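Local coordinates for protein Xaa-Pro aminopeptidase (Thermococcus sibiricus MM 739, PDB 4RGZ) that binds zinc and probably acts as an M24B-family aminopeptidase that removes an N-terminal residue preceding proline, at residues V199-N204 with S213-R218; E102-D107 with Y125-I130. All coordinates share one frame; numbering follows the deposited sequence.

Contact 1. Residues V199-N204 with S213-R218; sequences VASGPN and SHRKIR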
loop_
_atom_site.group_PDB
_atom_site.type_symbol
_atom_site.label_atom_id
_atom_site.label_comp_id
_atom_site.label_asym_id
_atom_site.label_seq_id
_atom_site.Cartn_x
_atom_site.Cartn_y
_atom_site.Cartn_z
ATOM N N VAL A 199 15.365 -8.340 -3.233
ATOM C CA VAL A 199 16.654 -8.976 -3.276
ATOM C C VAL A 199 16.432 -10.353 -3.907
ATOM O O VAL A 199 15.590 -11.145 -3.452
ATOM C CB VAL A 199 17.246 -9.090 -1.866
ATOM C CG1 VAL A 199 18.650 -9.643 -1.911
ATOM C CG2 VAL A 199 17.264 -7.736 -1.191
ATOM N N ALA A 200 17.179 -10.632 -4.968
ATOM C CA ALA A 200 17.007 -11.874 -5.709
ATOM C C ALA A 200 18.378 -12.506 -5.980
ATOM O O ALA A 200 19.198 -11.932 -6.735
ATOM C CB ALA A 200 16.234 -11.612 -7.003
ATOM N N SER A 201 18.607 -13.690 -5.379
ATOM C CA SER A 201 19.935 -14.293 -5.366
ATOM C C SER A 201 20.000 -15.583 -6.171
ATOM O O SER A 201 19.047 -16.361 -6.172
ATOM C CB SER A 201 20.391 -14.550 -3.938
ATOM O OG SER A 201 19.592 -15.549 -3.335
ATOM N N GLY A 202 21.139 -15.829 -6.819
ATOM C CA GLY A 202 21.313 -17.001 -7.653
ATOM C C GLY A 202 20.156 -17.154 -8.619
ATOM O O GLY A 202 19.823 -16.191 -9.311
ATOM N N PRO A 203 19.509 -18.349 -8.651
ATOM C CA PRO A 203 18.450 -18.593 -9.667
ATOM C C PRO A 203 17.235 -17.675 -9.499
ATOM O O PRO A 203 16.549 -17.377 -10.476
ATOM C CB PRO A 203 18.067 -20.056 -9.441
ATOM C CG PRO A 203 19.224 -20.656 -8.702
ATOM C CD PRO A 203 19.773 -19.558 -7.838
ATOM N N ASN A 204 16.997 -17.198 -8.273
ATOM C CA ASN A 204 15.895 -16.259 -8.015
ATOM C C ASN A 204 16.035 -14.946 -8.744
ATOM O O ASN A 204 15.018 -14.289 -9.053
ATOM C CB ASN A 204 15.687 -16.018 -6.530
ATOM C CG ASN A 204 15.074 -17.201 -5.861
ATOM O OD1 ASN A 204 15.354 -17.497 -4.708
ATOM N ND2 ASN A 204 14.242 -17.927 -6.604
ATOM N N SER A 213 12.835 -14.395 -0.459
ATOM C CA SER A 213 12.482 -15.623 0.241
ATOM C C SER A 213 13.525 -15.949 1.313
ATOM O O SER A 213 14.428 -15.129 1.548
ATOM C CB SER A 213 12.368 -16.768 -0.755
ATOM O OG SER A 213 13.663 -17.194 -1.133
ATOM N N HIS A 214 13.405 -17.132 1.932
ATOM C CA HIS A 214 14.379 -17.607 2.937
ATOM C C HIS A 214 15.695 -18.085 2.362
ATOM O O HIS A 214 16.643 -18.397 3.100
ATOM C CB HIS A 214 13.763 -18.692 3.828
ATOM C CG HIS A 214 12.498 -18.251 4.533
ATOM N ND1 HIS A 214 11.349 -17.978 3.867
ATOM C CD2 HIS A 214 12.239 -18.004 5.869
ATOM C CE1 HIS A 214 10.401 -17.597 4.742
ATOM N NE2 HIS A 214 10.944 -17.597 5.963
ATOM N N ARG A 215 15.788 -18.135 1.040
ATOM C CA ARG A 215 16.985 -18.617 0.413
ATOM C C ARG A 215 18.191 -17.821 0.911
ATOM O O ARG A 215 18.207 -16.603 0.795
ATOM C CB ARG A 215 16.841 -18.521 -1.100
ATOM C CG ARG A 215 18.047 -19.043 -1.842
ATOM C CD ARG A 215 17.979 -18.731 -3.341
ATOM N NE ARG A 215 19.071 -19.399 -4.061
ATOM C CZ ARG A 215 20.350 -19.056 -3.951
ATOM N NH1 ARG A 215 20.717 -18.021 -3.191
ATOM N NH2 ARG A 215 21.268 -19.728 -4.605
ATOM N N LYS A 216 19.196 -18.494 1.453
ATOM C CA LYS A 216 20.413 -17.811 1.871
ATOM C C LYS A 216 21.389 -17.479 0.740
ATOM O O LYS A 216 21.600 -18.276 -0.188
ATOM C CB LYS A 216 21.111 -18.571 2.978
ATOM C CG LYS A 216 20.524 -18.299 4.359
ATOM C CD LYS A 216 20.649 -19.509 5.245
ATOM C CE LYS A 216 20.475 -19.191 6.729
ATOM N NZ LYS A 216 19.041 -18.958 7.064
ATOM N N ILE A 217 21.974 -16.285 0.813
ATOM C CA ILE A 217 23.018 -15.879 -0.114
ATOM C C ILE A 217 24.281 -16.658 0.229
ATOM O O ILE A 217 24.661 -16.727 1.405
ATOM C CB ILE A 217 23.251 -14.346 -0.065
ATOM C CG1 ILE A 217 22.339 -13.651 -1.071
ATOM C CG2 ILE A 217 24.694 -13.974 -0.394
ATOM C CD1 ILE A 217 20.890 -13.557 -0.663
ATOM N N ARG A 218 24.909 -17.247 -0.791
ATOM C CA ARG A 218 26.118 -18.051 -0.593
ATOM C C ARG A 218 27.106 -17.779 -1.720
ATOM O O ARG A 218 26.748 -17.153 -2.724
ATOM C CB ARG A 218 25.779 -19.566 -0.513
ATOM C CG ARG A 218 25.533 -20.204 -1.888
ATOM C CD ARG A 218 24.515 -21.338 -1.891
ATOM N NE ARG A 218 23.153 -20.867 -1.625
ATOM C CZ ARG A 218 22.102 -21.654 -1.382
ATOM N NH1 ARG A 218 22.239 -22.980 -1.393
ATOM N NH2 ARG A 218 20.913 -21.109 -1.133
#

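Contact 2. Residues E102-D107 with Y125-I130; sequences EKLLID and YSLHPI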
loop_
_atom_site.group_PDB
_atom_site.type_symbol
_atom_site.label_atom_id
_atom_site.label_comp_id
_atom_site.label_asym_id
_atom_site.label_seq_id
_atom_site.Cartn_x
_atom_site.Cartn_y
_atom_site.Cartn_z
ATOM N N GLU A 102 -21.208 20.327 -18.832
ATOM C CA GLU A 102 -20.692 19.398 -19.840
ATOM C C GLU A 102 -20.026 18.139 -19.245
ATOM O O GLU A 102 -20.543 17.535 -18.295
ATOM C CB GLU A 102 -19.725 20.118 -20.799
ATOM C CG GLU A 102 -20.296 21.328 -21.528
ATOM C CD GLU A 102 -20.022 22.648 -20.821
ATOM O OE1 GLU A 102 -18.911 22.811 -20.268
ATOM O OE2 GLU A 102 -20.913 23.531 -20.834
ATOM N N LYS A 103 -18.874 17.768 -19.814
ATOM C CA LYS A 103 -18.197 16.498 -19.549
ATOM C C LYS A 103 -17.476 16.479 -18.194
ATOM O O LYS A 103 -17.538 17.452 -17.444
ATOM C CB LYS A 103 -17.230 16.173 -20.701
ATOM C CG LYS A 103 -17.889 16.132 -22.080
ATOM C CD LYS A 103 -17.120 15.260 -23.065
ATOM C CE LYS A 103 -16.287 16.081 -24.038
ATOM N NZ LYS A 103 -15.280 15.237 -24.745
ATOM N N LEU A 104 -16.795 15.375 -17.877
ATOM C CA LEU A 104 -16.163 15.227 -16.564
ATOM C C LEU A 104 -14.822 14.529 -16.526
ATOM O O LEU A 104 -14.577 13.565 -17.255
ATOM C CB LEU A 104 -17.091 14.499 -15.598
ATOM C CG LEU A 104 -18.131 15.302 -14.818
ATOM C CD1 LEU A 104 -18.581 14.441 -13.650
ATOM C CD2 LEU A 104 -17.590 16.635 -14.319
ATOM N N LEU A 105 -13.959 15.035 -15.647
ATOM C CA LEU A 105 -12.721 14.370 -15.280
ATOM C C LEU A 105 -12.814 13.941 -13.834
ATOM O O LEU A 105 -12.766 14.773 -12.928
ATOM C CB LEU A 105 -11.523 15.302 -15.422
ATOM C CG LEU A 105 -11.019 15.731 -16.792
ATOM C CD1 LEU A 105 -10.190 16.980 -16.593
ATOM C CD2 LEU A 105 -10.194 14.646 -17.465
ATOM N N ILE A 106 -12.951 12.639 -13.622
ATOM C CA ILE A 106 -12.846 12.079 -12.289
ATOM C C ILE A 106 -11.415 11.643 -12.077
ATOM O O ILE A 106 -10.827 10.978 -12.941
ATOM C CB ILE A 106 -13.765 10.860 -12.090
ATOM C CG1 ILE A 106 -15.096 11.033 -12.831
ATOM C CG2 ILE A 106 -14.023 10.640 -10.610
ATOM C CD1 ILE A 106 -16.005 12.091 -12.243
ATOM N N ASP A 107 -10.859 12.024 -10.930
ATOM C CA ASP A 107 -9.557 11.523 -10.469
ATOM C C ASP A 107 -9.520 9.996 -10.439
ATOM O O ASP A 107 -10.131 9.377 -9.580
ATOM C CB ASP A 107 -9.232 12.110 -9.083
ATOM C CG ASP A 107 -7.976 11.518 -8.458
ATOM O OD1 ASP A 107 -8.091 10.487 -7.784
ATOM O OD2 ASP A 107 -6.880 12.093 -8.606
ATOM N N TYR A 125 -23.494 13.632 -17.235
ATOM C CA TYR A 125 -22.140 14.074 -17.587
ATOM C C TYR A 125 -21.407 12.979 -18.334
ATOM O O TYR A 125 -21.620 11.799 -18.069
ATOM C CB TYR A 125 -21.355 14.458 -16.325
ATOM C CG TYR A 125 -22.194 15.150 -15.267
ATOM C CD1 TYR A 125 -22.789 16.385 -15.524
ATOM C CD2 TYR A 125 -22.401 14.568 -14.013
ATOM C CE1 TYR A 125 -23.575 17.019 -14.573
ATOM C CE2 TYR A 125 -23.179 15.201 -13.048
ATOM C CZ TYR A 125 -23.765 16.427 -13.336
ATOM O OH TYR A 125 -24.543 17.079 -12.405
ATOM N N SER A 126 -20.555 13.370 -19.275
ATOM C CA SER A 126 -19.750 12.403 -20.012
ATOM C C SER A 126 -18.407 12.169 -19.310
ATOM O O SER A 126 -17.528 13.040 -19.288
ATOM C CB SER A 126 -19.564 12.837 -21.470
ATOM O OG SER A 126 -18.558 12.071 -22.121
ATOM N N LEU A 127 -18.259 10.977 -18.746
ATOM C CA LEU A 127 -17.118 10.658 -17.890
ATOM C C LEU A 127 -15.847 10.249 -18.647
ATOM O O LEU A 127 -15.881 9.409 -19.545
ATOM C CB LEU A 127 -17.509 9.568 -16.891
ATOM C CG LEU A 127 -18.783 9.781 -16.071
ATOM C CD1 LEU A 127 -19.165 8.490 -15.368
ATOM C CD2 LEU A 127 -18.629 10.924 -15.076
ATOM N N HIS A 128 -14.728 10.863 -18.268
ATOM C CA HIS A 128 -13.394 10.460 -18.714
ATOM C C HIS A 128 -12.429 10.584 -17.558
ATOM O O HIS A 128 -12.686 11.331 -16.620
ATOM C CB HIS A 128 -12.927 11.334 -19.871
ATOM C CG HIS A 128 -13.496 10.948 -21.220
ATOM N ND1 HIS A 128 -12.781 10.257 -22.136
ATOM C CD2 HIS A 128 -14.740 11.215 -21.806
ATOM C CE1 HIS A 128 -13.529 10.076 -23.242
ATOM N NE2 HIS A 128 -14.732 10.662 -23.036
ATOM N N PRO A 129 -11.301 9.857 -17.602
ATOM C CA PRO A 129 -10.322 9.879 -16.501
ATOM C C PRO A 129 -9.451 11.135 -16.438
ATOM O O PRO A 129 -9.188 11.761 -17.461
ATOM C CB PRO A 129 -9.435 8.664 -16.802
ATOM C CG PRO A 129 -9.531 8.500 -18.284
ATOM C CD PRO A 129 -10.950 8.858 -18.628
ATOM N N ILE A 130 -8.976 11.463 -15.241
ATOM C CA ILE A 130 -8.107 12.618 -15.030
ATOM C C ILE A 130 -6.700 12.423 -15.599
ATOM O O ILE A 130 -6.076 13.374 -16.067
ATOM C CB ILE A 130 -8.003 12.972 -13.529
ATOM C CG1 ILE A 130 -7.599 14.429 -13.347
ATOM C CG2 ILE A 130 -7.015 12.056 -12.813
ATOM C CD1 ILE A 130 -7.487 14.838 -11.902
#

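Contact 1. Residues V199-N204 with S213-R218
Arg-215 reaches across to the end of strand 198-201 and lays its guanidinium group beside Ser-201. Its CG is anti to the backbone N (chi1 -179°), and the chain stays extended as far as NE. Arg-215 NH1 gives a weak, bent hydrogen bond to Ser-201 OG at 2.7 Å. The backbone O of Ser-201 and Gly-202 CA lie over one face of the guanidinium, toward its rim. Arg-218 NH2 sits 3.5 Å above the other face, over its centre. Pro-203 crosses the arginine at about a right angle, with its CD 3.6 Å from Arg-215 NH2. Ile-217 CD1 also packs on Ser-201, 3.5 Å from Ser-201 CB. Ser-213 begins an ST turn, in which its OG accepts from Arg-215 N at 3.2 Å, and this bond braces the backbone just before the arginine side chain. Both segments belong to the M24 metallopeptidase family region, where they join a sheet strand to the loop that leads into strand 222-231. Asp-221 forms a salt bridge with Arg-215 NH2 and accepts from the backbone N of Arg-218. Asp-221 therefore probably offsets the charge of Arg-215, and the serine bond is a minor part of the grip.

Contact 2. Residues E102-D107 with Y125-I130
Leu-104 packs against Leu-127 and Tyr-125 where two parallel strands run side by side. Leu-104 CB lies 3.9 Å from Leu-127 CD2. One atom further out, Leu-104 CG meets Tyr-125 CB at 3.7 Å. At the tip, Leu-104 CD1 lies 3.8 Å from Leu-127 CD2 and the same distance from Tyr-125 CD2. The two leucines lie side by side and point the same way, whereas Leu-104 crosses the tyrosine at a slant. Tyr-125 CG is anti to its own carbonyl carbon (chi1 -37°), and the ring leads away from the strand pair toward Phe-98, whose O accepts a weak bond from the hydroxyl. Strands 104-106 and 127-129, with strand 23-25 on the far side of 104-106, form a parallel part of the sheet in the creatinase/prolidase N-terminal domain. The bonds zigzag between the strands: Leu-104 N to Ser-126 O, His-128 N to Leu-104 O, Ile-106 N to His-128 O, and Ile-130 N to Ile-106 O. A CA-H...O contact of 3.3 Å from Leu-105 CA also reaches His-128 O. On the Leu-104 face, Ile-106 CD1 approaches Leu-127 CD2 at 4.0 Å, and Leu-116 of the second subunit packs on both of these residues. On the opposite face, Phe-21 meets the His-128 ring and makes a cation-pi contact with Lys-103.

In the fold
The two contacts do not touch. Their centres are 47 Å apart, and their nearest atoms are about 30 Å apart. They lie on opposite sides of the chain's centre and follow each other in sequence, with contact 2 closing before contact 1 opens. The two belong to different family regions of the chain. Neither is part of the zinc site, which includes Asp-226, Asp-237 and Glu-344. Contact 1 has the closer tie to it in the fold, because strand 198-201 pairs with strand 222-231, which carries Asp-226. Both contacts also reach the second subunit, contact 1 through His-214 on its Phe-188.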